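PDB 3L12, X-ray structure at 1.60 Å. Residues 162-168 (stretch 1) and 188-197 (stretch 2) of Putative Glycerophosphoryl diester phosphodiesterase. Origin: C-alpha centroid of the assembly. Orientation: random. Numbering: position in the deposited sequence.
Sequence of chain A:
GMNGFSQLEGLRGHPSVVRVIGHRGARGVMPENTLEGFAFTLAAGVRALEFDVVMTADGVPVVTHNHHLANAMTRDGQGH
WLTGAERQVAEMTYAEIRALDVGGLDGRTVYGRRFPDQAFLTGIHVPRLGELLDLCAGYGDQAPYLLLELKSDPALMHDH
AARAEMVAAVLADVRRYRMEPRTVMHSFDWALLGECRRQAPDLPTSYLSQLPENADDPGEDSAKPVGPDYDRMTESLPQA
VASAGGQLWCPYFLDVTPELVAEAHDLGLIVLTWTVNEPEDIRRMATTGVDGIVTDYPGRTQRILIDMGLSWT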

ATOM      1  N   ALA A 162      -7.686  26.732  27.230  1.00 16.71           N
ATOM      2  CA  ALA A 162      -7.585  25.364  26.713  1.00 17.42           C
ATOM      3  C   ALA A 162      -7.150  25.328  25.258  1.00 15.73           C
ATOM      4  O   ALA A 162      -6.371  24.457  24.858  1.00 15.14           O
ATOM      5  CB  ALA A 162      -8.917  24.617  26.859  1.00 18.34           C
ATOM      6  N   ARG A 163      -7.680  26.224  24.439  1.00 15.02           N
ATOM      7  CA  ARG A 163      -7.290  26.283  23.028  1.00 13.65           C
ATOM      8  C   ARG A 163      -5.788  26.636  22.891  1.00 13.33           C
ATOM      9  O   ARG A 163      -5.074  26.027  22.079  1.00 12.77           O
ATOM     10  CB  ARG A 163      -8.167  27.276  22.276  1.00 15.43           C
ATOM     11  CG  ARG A 163      -9.627  26.811  22.158  1.00 15.73           C
ATOM     12  CD  ARG A 163     -10.567  27.951  21.733  1.00 15.54           C
ATOM     13  NE  ARG A 163     -10.091  28.655  20.537  1.00 15.15           N
ATOM     14  CZ  ARG A 163     -10.153  28.193  19.287  1.00 15.24           C
ATOM     15  NH1 ARG A 163     -10.665  26.987  19.022  1.00 14.96           N
ATOM     16  NH2 ARG A 163      -9.694  28.945  18.277  1.00 13.53           N
ATOM     17  N   ALA A 164      -5.315  27.569  23.717  1.00 12.73           N
ATOM     18  CA  ALA A 164      -3.894  27.965  23.720  1.00 12.31           C
ATOM     19  C   ALA A 164      -3.038  26.793  24.208  1.00 11.67           C
ATOM     20  O   ALA A 164      -1.905  26.589  23.749  1.00  9.68           O
ATOM     21  CB  ALA A 164      -3.642  29.201  24.621  1.00 11.40           C
ATOM     22  N   GLU A 165      -3.579  26.041  25.169  1.00 11.42           N
ATOM     23  CA  GLU A 165      -2.905  24.863  25.704  1.00 11.81           C
ATOM     24  C   GLU A 165      -2.733  23.795  24.623  1.00 10.01           C
ATOM     25  O   GLU A 165      -1.726  23.101  24.584  1.00 10.39           O
ATOM     26  CB  GLU A 165      -3.658  24.282  26.879  1.00 14.06           C
ATOM     27  CG  GLU A 165      -3.520  25.105  28.173  1.00 17.76           C
ATOM     28  CD  GLU A 165      -4.538  24.698  29.230  1.00 19.72           C
ATOM     29  OE1 GLU A 165      -5.158  23.630  29.080  1.00 22.45           O
ATOM     30  OE2 GLU A 165      -4.715  25.457  30.197  1.00 21.32           O
HETATM   31  N   MSE A 166      -3.728  23.647  23.765  1.00  8.90           N
HETATM   32  CA  MSE A 166      -3.630  22.671  22.647  1.00  9.88           C
HETATM   33  C   MSE A 166      -2.434  23.022  21.782  1.00  9.22           C
HETATM   34  O   MSE A 166      -1.582  22.189  21.479  1.00 11.13           O
HETATM   35  CB  MSE A 166      -4.890  22.664  21.809  1.00 11.21           C
HETATM   36  CG  MSE A 166      -4.693  21.911  20.481  1.00 12.66           C
HETATM   37 SE   MSE A 166      -6.331  21.557  19.570  0.75 13.93          SE
HETATM   38  CE  MSE A 166      -5.592  20.123  18.642  1.00 12.81           C
ATOM     39  N   VAL A 167      -2.381  24.291  21.377  1.00  9.51           N
ATOM     40  CA  VAL A 167      -1.297  24.772  20.543  1.00  7.22           C
ATOM     41  C   VAL A 167       0.048  24.534  21.233  1.00  7.57           C
ATOM     42  O   VAL A 167       0.970  23.980  20.635  1.00  9.47           O
ATOM     43  CB  VAL A 167      -1.504  26.257  20.139  1.00  8.79           C
ATOM     44  CG1 VAL A 167      -0.213  26.826  19.443  1.00 10.42           C
ATOM     45  CG2 VAL A 167      -2.691  26.399  19.219  1.00  8.29           C
ATOM     46  N   ALA A 168       0.137  24.842  22.507  1.00  8.06           N
ATOM     47  CA  ALA A 168       1.405  24.685  23.225  1.00  7.85           C
ATOM     48  C   ALA A 168       1.850  23.216  23.318  1.00  8.17           C
ATOM     49  O   ALA A 168       3.067  22.907  23.248  1.00  7.74           O
ATOM     50  CB  ALA A 168       1.309  25.314  24.628  1.00  8.22           C
ATOM     51  N   PHE A 188      -8.796  24.375   9.796  1.00  8.36           N
ATOM     52  CA  PHE A 188     -10.028  25.066   9.476  1.00 10.17           C
ATOM     53  C   PHE A 188     -10.272  26.172  10.506  1.00 10.29           C
ATOM     54  O   PHE A 188     -11.014  27.093  10.239  1.00 12.15           O
ATOM     55  CB  PHE A 188     -11.257  24.156   9.518  1.00 11.07           C
ATOM     56  CG  PHE A 188     -11.507  23.386   8.247  1.00 12.50           C
ATOM     57  CD1 PHE A 188     -12.087  23.989   7.152  1.00 14.78           C
ATOM     58  CD2 PHE A 188     -11.190  22.059   8.186  1.00 13.67           C
ATOM     59  CE1 PHE A 188     -12.376  23.235   6.001  1.00 15.16           C
ATOM     60  CE2 PHE A 188     -11.466  21.325   7.015  1.00 14.20           C
ATOM     61  CZ  PHE A 188     -12.055  21.929   5.966  1.00 13.69           C
ATOM     62  N   ASP A 189      -9.698  26.035  11.690  1.00 10.90           N
ATOM     63  CA  ASP A 189      -9.906  26.995  12.826  1.00 10.95           C
ATOM     64  C   ASP A 189      -8.903  28.118  12.629  1.00  9.53           C
ATOM     65  O   ASP A 189      -7.758  28.056  13.095  1.00 10.71           O
ATOM     66  CB  ASP A 189      -9.701  26.225  14.141  1.00 11.26           C
ATOM     67  CG  ASP A 189     -10.195  26.968  15.367  1.00 12.61           C
ATOM     68  OD1 ASP A 189     -10.153  28.197  15.347  1.00 10.87           O
ATOM     69  OD2 ASP A 189     -10.600  26.268  16.341  1.00 14.74           O
ATOM     70  N   TRP A 190      -9.334  29.152  11.929  1.00  9.73           N
ATOM     71  CA  TRP A 190      -8.474  30.239  11.564  1.00 10.44           C
ATOM     72  C   TRP A 190      -8.038  31.045  12.788  1.00 10.43           C
ATOM     73  O   TRP A 190      -6.931  31.559  12.807  1.00  9.45           O
ATOM     74  CB  TRP A 190      -9.192  31.095  10.532  1.00 11.83           C
ATOM     75  CG  TRP A 190      -9.290  30.498   9.137  1.00 12.22           C
ATOM     76  CD1 TRP A 190      -9.118  29.195   8.781  1.00 13.93           C
ATOM     77  CD2 TRP A 190      -9.659  31.197   7.940  1.00 12.78           C
ATOM     78  NE1 TRP A 190      -9.302  29.048   7.424  1.00 14.34           N
ATOM     79  CE2 TRP A 190      -9.652  30.257   6.890  1.00 14.42           C
ATOM     80  CE3 TRP A 190      -9.939  32.530   7.649  1.00 13.96           C
ATOM     81  CZ2 TRP A 190      -9.891  30.613   5.565  1.00 14.94           C
ATOM     82  CZ3 TRP A 190     -10.224  32.878   6.330  1.00 14.32           C
ATOM     83  CH2 TRP A 190     -10.185  31.910   5.307  1.00 14.16           C
ATOM     84  N   ALA A 191      -8.895  31.129  13.807  1.00 11.08           N
ATOM     85  CA  ALA A 191      -8.500  31.845  15.008  1.00 11.17           C
ATOM     86  C   ALA A 191      -7.356  31.101  15.654  1.00 10.15           C
ATOM     87  O   ALA A 191      -6.430  31.723  16.129  1.00 10.92           O
ATOM     88  CB  ALA A 191      -9.701  32.035  15.988  1.00 10.79           C
ATOM     89  N   LEU A 192      -7.420  29.771  15.651  1.00  9.65           N
ATOM     90  CA  LEU A 192      -6.367  28.932  16.212  1.00  9.36           C
ATOM     91  C   LEU A 192      -5.043  29.142  15.476  1.00 10.14           C
ATOM     92  O   LEU A 192      -3.992  29.100  16.100  1.00  8.64           O
ATOM     93  CB  LEU A 192      -6.764  27.440  16.226  1.00 12.23           C
ATOM     94  CG  LEU A 192      -6.036  26.506  17.213  1.00 11.96           C
ATOM     95  CD1 LEU A 192      -6.330  26.863  18.679  1.00 12.77           C
ATOM     96  CD2 LEU A 192      -6.393  25.010  16.927  1.00 10.76           C
ATOM     97  N   LEU A 193      -5.095  29.386  14.163  1.00  9.10           N
ATOM     98  CA  LEU A 193      -3.885  29.639  13.385  1.00  9.40           C
ATOM     99  C   LEU A 193      -3.236  30.966  13.838  1.00  9.41           C
ATOM    100  O   LEU A 193      -2.026  31.099  13.821  1.00 10.50           O
ATOM    101  CB  LEU A 193      -4.161  29.624  11.872  1.00 10.30           C
ATOM    102  CG  LEU A 193      -4.587  28.286  11.301  1.00 10.27           C
ATOM    103  CD1 LEU A 193      -5.043  28.452   9.846  1.00  8.24           C
ATOM    104  CD2 LEU A 193      -3.450  27.235  11.432  1.00 10.48           C
ATOM    105  N   GLY A 194      -4.044  31.931  14.267  1.00  9.27           N
ATOM    106  CA  GLY A 194      -3.507  33.165  14.833  1.00  9.25           C
ATOM    107  C   GLY A 194      -2.723  32.881  16.096  1.00  8.84           C
ATOM    108  O   GLY A 194      -1.689  33.506  16.332  1.00  9.95           O
ATOM    109  N   GLU A 195      -3.234  31.965  16.907  1.00  9.45           N
ATOM    110  CA  GLU A 195      -2.575  31.543  18.144  1.00  9.30           C
ATOM    111  C   GLU A 195      -1.296  30.761  17.813  1.00  8.36           C
ATOM    112  O   GLU A 195      -0.268  30.975  18.449  1.00  9.08           O
ATOM    113  CB  GLU A 195      -3.527  30.760  19.034  1.00 11.16           C
ATOM    114  CG  GLU A 195      -2.973  30.299  20.392  1.00 12.04           C
ATOM    115  CD  GLU A 195      -2.572  31.449  21.310  1.00 11.42           C
ATOM    116  OE1 GLU A 195      -3.147  32.566  21.208  1.00 14.07           O
ATOM    117  OE2 GLU A 195      -1.642  31.246  22.138  1.00 12.83           O
ATOM    118  N   CYS A 196      -1.326  29.915  16.786  1.00  8.25           N
ATOM    119  CA  CYS A 196      -0.089  29.218  16.375  1.00  8.37           C
ATOM    120  C   CYS A 196       1.032  30.214  16.030  1.00  7.07           C
ATOM    121  O   CYS A 196       2.183  30.011  16.387  1.00 10.13           O
ATOM    122  CB  CYS A 196      -0.341  28.347  15.159  1.00  7.87           C
ATOM    123  SG  CYS A 196      -1.420  26.915  15.462  1.00 11.91           S
ATOM    124  N   ARG A 197       0.680  31.238  15.272  1.00  7.49           N
ATOM    125  CA  ARG A 197       1.624  32.221  14.790  1.00  7.43           C
ATOM    126  C   ARG A 197       2.214  32.990  15.954  1.00  8.40           C
ATOM    127  O   ARG A 197       3.388  33.321  15.941  1.00  8.75           O
ATOM    128  CB  ARG A 197       0.962  33.188  13.810  1.00  9.32           C
ATOM    129  CG  ARG A 197       1.940  34.129  13.157  1.00 10.51           C
ATOM    130  CD  ARG A 197       1.321  35.094  12.178  1.00 10.92           C
ATOM    131  NE  ARG A 197       0.509  34.382  11.185  1.00 11.39           N
ATOM    132  CZ  ARG A 197      -0.823  34.306  11.180  1.00 11.89           C
ATOM    133  NH1 ARG A 197      -1.565  34.941  12.092  1.00 10.80           N
ATOM    134  NH2 ARG A 197      -1.440  33.616  10.222  1.00 13.05           N
TER

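Stretch 1 lies wholly within a helix that extends beyond it at both ends. Stretch 2 starts as a loop, turns helical at Trp190 and stays helical beyond Arg197. The two helix axes approach to 9.7 Å. Their N-to-C directions differ by 57°, so the helices cross obliquely and spread apart away from the crossing. The nearest CA pairs step along both chains in the same order. Arg163 CA lies 7.4 Å from Leu192 CA, Ala164 CA lies 6.8 Å from Glu195 CA, and Val167 CA lies 6.2 Å from Cys196 CA.

Each helix is held by its own i to i+4 backbone bonds. In stretch 1, Met166 N donates to Ala162 O at 3.0 Å. In stretch 2, Cys196 N donates to Leu192 O at 2.9 Å. No backbone hydrogen bond joins the two helices, so side chains make the connection.

The polar part of the contact is the salt bridge between Arg163 and Asp189. It is bidentate. Arg163 NH1 donates to Asp189 OD2 at 2.8 Å, and Arg163 NH2 donates to Asp189 OD1 at 3.1 Å. The N-H...O angles are 171° and 168°, so both bonds are nearly straight. The carboxylate meets the guanidinium at its edge, where the N-H groups point. Opposite charges and two aligned donors thus act together.

Asp189 has a second role. It occupies the N-cap position of the stretch 2 helix, where the first turn has amide groups without helical acceptors. Its OD1 accepts from Leu192 N at 3.2 Å. The same oxygen therefore caps its own helix and binds the arginine of the other. Asp189 OD2 also has a hydrogen-bond partner elsewhere in the structure.

The Arg163 guanidinium has apolar neighbours as well. Leu192 CD1 lies over one face of the group. Ala191 CB approaches Arg163 NH2 to 3.8 Å, from an oblique direction. A flat guanidinium can pack against carbon through its face while its edge keeps its hydrogen bonds.

Further along, the contact is apolar. Val167 points toward stretch 2, and its CG2 meets Leu192 CD1 at 3.7 Å. The same CG2 lies 4.0 Å from Cys196 SG. Val167 CG1 comes within 3.9 Å of Cys196 CA, so this branch reaches the backbone of the facing helix. Leu192 leaves its helix sideways, but the end of its side chain comes nearer to stretch 1. There its CD2 also lies 4.3 Å from SE of Met166, a selenomethionine. These residues are buried, and their packing keeps apolar surface from water.

Glu195 points toward stretch 1. Its CG lies 4.1 Å from Val167 CG2, and its OE2 lies 3.8 Å from Ala164 CB. These are packing contacts; its carboxylate oxygens find hydrogen bonds just outside the two stretches. The small Ala164 side chain accompanies a close backbone approach here. In all, the contact buries 386 Å², summed over both sides.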